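PDB 6K11: Lpg2148(MvcA), which probably acts as a deamidase-related effector that removes ubiquitin from the host enzyme UBE2N and so regulates its activity. Local coordinates for residues H9-G20 / L261-E271. Residues are numbered along the deposited sequence; the frame is centred on the assembly and turned at random.
Sequences HKKLKSMSQSYG and LQDWFVSDKDE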
loop_
_atom_site.group_PDB
_atom_site.type_symbol
_atom_site.label_atom_id
_atom_site.label_comp_id
_atom_site.label_asym_id
_atom_site.label_seq_id
_atom_site.Cartn_x
_atom_site.Cartn_y
_atom_site.Cartn_z
ATOM N N HIS A 9 16.275 11.680 -12.524
ATOM C CA HIS A 9 14.943 11.310 -13.005
ATOM C C HIS A 9 15.022 10.616 -14.362
ATOM O O HIS A 9 14.360 9.594 -14.594
ATOM C CB HIS A 9 14.035 12.541 -13.091
ATOM C CG HIS A 9 12.818 12.324 -13.943
ATOM N ND1 HIS A 9 11.717 11.613 -13.502
ATOM C CD2 HIS A 9 12.542 12.692 -15.219
ATOM C CE1 HIS A 9 10.816 11.560 -14.469
ATOM N NE2 HIS A 9 11.285 12.215 -15.515
ATOM N N LYS A 10 15.819 11.169 -15.286
ATOM C CA LYS A 10 15.892 10.600 -16.626
ATOM C C LYS A 10 16.402 9.165 -16.579
ATOM O O LYS A 10 15.897 8.289 -17.293
ATOM C CB LYS A 10 16.800 11.472 -17.500
ATOM C CG LYS A 10 17.106 10.925 -18.874
ATOM C CD LYS A 10 17.835 12.008 -19.682
ATOM C CE LYS A 10 18.029 11.613 -21.137
ATOM N NZ LYS A 10 18.972 12.570 -21.801
ATOM N N LYS A 11 17.398 8.910 -15.743
ATOM C CA LYS A 11 18.020 7.592 -15.691
ATOM C C LYS A 11 17.136 6.592 -14.963
ATOM O O LYS A 11 17.009 5.444 -15.400
ATOM C CB LYS A 11 19.392 7.697 -15.019
ATOM C CG LYS A 11 20.027 6.397 -14.571
ATOM C CD LYS A 11 21.554 6.572 -14.450
ATOM C CE LYS A 11 22.281 5.222 -14.399
ATOM N NZ LYS A 11 23.499 5.149 -15.227
ATOM N N LEU A 12 16.528 7.007 -13.846
ATOM C CA LEU A 12 15.609 6.123 -13.146
ATOM C C LEU A 12 14.457 5.718 -14.063
ATOM O O LEU A 12 14.092 4.528 -14.146
ATOM C CB LEU A 12 15.096 6.807 -11.869
ATOM C CG LEU A 12 13.902 6.098 -11.208
ATOM C CD1 LEU A 12 14.342 4.778 -10.590
ATOM C CD2 LEU A 12 13.183 6.972 -10.175
ATOM N N LYS A 13 13.898 6.687 -14.792
ATOM C CA LYS A 13 12.789 6.380 -15.688
ATOM C C LYS A 13 13.238 5.471 -16.829
ATOM O O LYS A 13 12.583 4.464 -17.133
ATOM C CB LYS A 13 12.167 7.672 -16.230
ATOM C CG LYS A 13 11.168 7.432 -17.358
ATOM C CD LYS A 13 10.300 8.647 -17.610
ATOM C CE LYS A 13 9.255 8.356 -18.679
ATOM N NZ LYS A 13 8.299 9.476 -18.833
ATOM N N SER A 14 14.369 5.801 -17.471
ATOM C CA SER A 14 14.822 4.998 -18.602
ATOM C C SER A 14 15.130 3.561 -18.175
ATOM O O SER A 14 14.757 2.600 -18.866
ATOM C CB SER A 14 16.042 5.664 -19.251
ATOM O OG SER A 14 16.498 4.888 -20.345
ATOM N N MET A 15 15.774 3.398 -17.024
ATOM C CA MET A 15 16.164 2.071 -16.543
ATOM C C MET A 15 14.953 1.241 -16.126
ATOM O O MET A 15 14.893 0.033 -16.396
ATOM C CB MET A 15 17.133 2.203 -15.357
ATOM C CG MET A 15 18.594 2.626 -15.718
ATOM S SD MET A 15 19.680 2.693 -14.256
ATOM C CE MET A 15 19.592 0.990 -13.715
ATOM N N SER A 16 14.003 1.853 -15.425
ATOM C CA SER A 16 12.787 1.125 -15.055
ATOM C C SER A 16 11.975 0.709 -16.287
ATOM O O SER A 16 11.462 -0.418 -16.351
ATOM C CB SER A 16 11.949 1.975 -14.098
ATOM O OG SER A 16 10.716 1.304 -13.812
ATOM N N GLN A 17 11.849 1.598 -17.281
ATOM C CA GLN A 17 11.167 1.230 -18.524
ATOM C C GLN A 17 11.773 -0.023 -19.147
ATOM O O GLN A 17 11.048 -0.884 -19.662
ATOM C CB GLN A 17 11.225 2.366 -19.552
ATOM C CG GLN A 17 10.367 3.576 -19.272
ATOM C CD GLN A 17 10.644 4.698 -20.247
ATOM O OE1 GLN A 17 11.723 4.770 -20.841
ATOM N NE2 GLN A 17 9.671 5.582 -20.424
ATOM N N SER A 18 13.109 -0.121 -19.141
ATOM C CA SER A 18 13.783 -1.211 -19.836
ATOM C C SER A 18 13.846 -2.487 -19.001
ATOM O O SER A 18 13.716 -3.580 -19.555
ATOM C CB SER A 18 15.199 -0.774 -20.256
ATOM O OG SER A 18 15.132 0.149 -21.344
ATOM N N TYR A 19 14.026 -2.390 -17.670
ATOM C CA TYR A 19 14.489 -3.541 -16.903
ATOM C C TYR A 19 13.541 -4.056 -15.833
ATOM O O TYR A 19 13.845 -5.097 -15.230
ATOM C CB TYR A 19 15.839 -3.228 -16.239
ATOM C CG TYR A 19 16.911 -2.855 -17.235
ATOM C CD1 TYR A 19 17.256 -3.715 -18.272
ATOM C CD2 TYR A 19 17.586 -1.636 -17.133
ATOM C CE1 TYR A 19 18.246 -3.371 -19.193
ATOM C CE2 TYR A 19 18.560 -1.283 -18.047
ATOM C CZ TYR A 19 18.899 -2.148 -19.060
ATOM O OH TYR A 19 19.896 -1.778 -19.936
ATOM N N GLY A 20 12.423 -3.369 -15.563
ATOM C CA GLY A 20 11.409 -3.842 -14.631
ATOM C C GLY A 20 11.892 -4.399 -13.300
ATOM O O GLY A 20 12.496 -3.684 -12.488
ATOM N N LEU A 261 5.725 -0.195 -11.613
ATOM C CA LEU A 261 6.448 1.054 -11.829
ATOM C C LEU A 261 6.965 1.137 -13.259
ATOM O O LEU A 261 6.932 2.208 -13.886
ATOM C CB LEU A 261 7.588 1.165 -10.817
ATOM C CG LEU A 261 8.461 2.424 -10.879
ATOM C CD1 LEU A 261 7.606 3.668 -10.701
ATOM C CD2 LEU A 261 9.569 2.352 -9.825
ATOM N N GLN A 262 7.416 0.004 -13.805
ATOM C CA GLN A 262 7.854 -0.026 -15.200
ATOM C C GLN A 262 6.722 0.388 -16.144
ATOM O O GLN A 262 6.919 1.233 -17.027
ATOM C CB GLN A 262 8.364 -1.425 -15.549
ATOM C CG GLN A 262 8.469 -1.680 -17.047
ATOM C CD GLN A 262 9.014 -3.055 -17.354
ATOM O OE1 GLN A 262 8.572 -4.057 -16.783
ATOM N NE2 GLN A 262 9.993 -3.113 -18.247
ATOM N N ASP A 263 5.528 -0.202 -15.960
ATOM C CA ASP A 263 4.345 0.170 -16.739
ATOM C C ASP A 263 4.076 1.662 -16.628
ATOM O O ASP A 263 3.774 2.334 -17.622
ATOM C CB ASP A 263 3.085 -0.583 -16.252
ATOM C CG ASP A 263 3.116 -2.091 -16.500
ATOM O OD1 ASP A 263 3.736 -2.566 -17.472
ATOM O OD2 ASP A 263 2.476 -2.819 -15.695
ATOM N N TRP A 264 4.147 2.183 -15.402
ATOM C CA TRP A 264 3.898 3.599 -15.151
ATOM C C TRP A 264 4.813 4.471 -15.997
ATOM O O TRP A 264 4.352 5.369 -16.717
ATOM C CB TRP A 264 4.098 3.873 -13.658
ATOM C CG TRP A 264 3.866 5.287 -13.213
ATOM C CD1 TRP A 264 4.817 6.261 -12.994
ATOM C CD2 TRP A 264 2.606 5.878 -12.892
ATOM N NE1 TRP A 264 4.217 7.415 -12.548
ATOM C CE2 TRP A 264 2.858 7.211 -12.488
ATOM C CE3 TRP A 264 1.279 5.409 -12.915
ATOM C CZ2 TRP A 264 1.832 8.081 -12.096
ATOM C CZ3 TRP A 264 0.259 6.265 -12.516
ATOM C CH2 TRP A 264 0.544 7.594 -12.108
ATOM N N PHE A 265 6.120 4.193 -15.955
ATOM C CA PHE A 265 7.073 4.973 -16.739
ATOM C C PHE A 265 6.902 4.748 -18.241
ATOM O O PHE A 265 7.039 5.689 -19.031
ATOM C CB PHE A 265 8.500 4.618 -16.305
ATOM C CG PHE A 265 8.964 5.310 -15.037
ATOM C CD1 PHE A 265 8.844 6.682 -14.883
ATOM C CD2 PHE A 265 9.552 4.585 -14.025
ATOM C CE1 PHE A 265 9.296 7.305 -13.724
ATOM C CE2 PHE A 265 10.026 5.196 -12.877
ATOM C CZ PHE A 265 9.904 6.561 -12.726
ATOM N N VAL A 266 6.631 3.508 -18.668
ATOM C CA VAL A 266 6.412 3.270 -20.099
ATOM C C VAL A 266 5.221 4.093 -20.606
ATOM O O VAL A 266 5.226 4.583 -21.747
ATOM C CB VAL A 266 6.220 1.756 -20.374
ATOM C CG1 VAL A 266 5.759 1.506 -21.799
ATOM C CG2 VAL A 266 7.529 0.973 -20.104
ATOM N N SER A 267 4.198 4.284 -19.768
ATOM C CA SER A 267 3.018 5.042 -20.177
ATOM C C SER A 267 3.215 6.551 -20.104
ATOM O O SER A 267 2.331 7.281 -20.558
ATOM C CB SER A 267 1.811 4.670 -19.304
ATOM O OG SER A 267 1.917 5.276 -18.018
ATOM N N ASP A 268 4.323 7.032 -19.523
ATOM C CA ASP A 268 4.597 8.472 -19.398
ATOM C C ASP A 268 3.508 9.191 -18.598
ATOM O O ASP A 268 3.282 10.398 -18.771
ATOM C CB ASP A 268 4.762 9.161 -20.767
ATOM C CG ASP A 268 5.877 8.565 -21.612
ATOM O OD1 ASP A 268 7.018 8.470 -21.119
ATOM O OD2 ASP A 268 5.604 8.196 -22.779
ATOM N N LYS A 269 2.805 8.474 -17.717
ATOM C CA LYS A 269 1.842 9.177 -16.878
ATOM C C LYS A 269 2.539 10.092 -15.887
ATOM O O LYS A 269 1.925 11.052 -15.416
ATOM C CB LYS A 269 0.927 8.192 -16.135
ATOM C CG LYS A 269 -0.216 8.891 -15.413
ATOM C CD LYS A 269 -1.409 7.999 -15.205
ATOM C CE LYS A 269 -2.385 8.663 -14.242
ATOM N NZ LYS A 269 -3.647 7.871 -14.106
ATOM N N ASP A 270 3.814 9.835 -15.579
ATOM C CA ASP A 270 4.572 10.781 -14.766
ATOM C C ASP A 270 4.675 12.138 -15.461
ATOM O O ASP A 270 4.470 13.186 -14.833
ATOM C CB ASP A 270 5.967 10.208 -14.441
ATOM C CG ASP A 270 6.869 10.046 -15.680
ATOM O OD1 ASP A 270 6.427 9.491 -16.712
ATOM O OD2 ASP A 270 8.049 10.452 -15.603
ATOM N N GLU A 271 4.984 12.136 -16.765
ATOM C CA GLU A 271 5.127 13.390 -17.507
ATOM C C GLU A 271 3.772 14.043 -17.726
ATOM O O GLU A 271 3.646 15.272 -17.642
ATOM C CB GLU A 271 5.818 13.140 -18.853
ATOM C CG GLU A 271 7.274 12.703 -18.720
ATOM C CD GLU A 271 8.018 12.686 -20.055
ATOM O OE1 GLU A 271 9.022 11.938 -20.158
ATOM O OE2 GLU A 271 7.596 13.406 -20.992
HETATM O O HOH W 1 8.933 7.538 -22.729
HETATM O O HOH W 2 11.760 -5.322 -19.992
#
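One ammonium group, that of K13, is gripped by three carboxylates, D268, D270 and E271, in a salt-bridge network joining helix 9-19 to the Schellman turn at D268, which ends the helix containing L261, and to the start of the next helix. Lysine suits the place because its long chain, extended beyond CG, lies over one face of the F265 ring at CB and then carries NZ to the acids. K13 NZ meets the syn lone pair of D270 OD1 at 2.8 Å and the anti lone pair of D268 OD1, whereas E271 OE1 is met from above its carboxylate plane. Three acids so close would probably keep the lysine charged. Beside the network F265 is a knob in the hole formed by L12, K13, S16 and Q17: K13 CA stands 3.8 Å over the ring centre, a CH-pi contact, while S16, small enough to fit closely, puts OG at the ring edge. Two long-armed glutamines tie side chain to backbone in both directions. Q17 NE2 binds F265 O, which D268 N reaches from the opposite face; a water links the same NE2 to D268 OD1. In return, Q262 NE2 gives Q17 O a nearly straight bond of 2.8 Å (172°), with the oxygen in its amide plane.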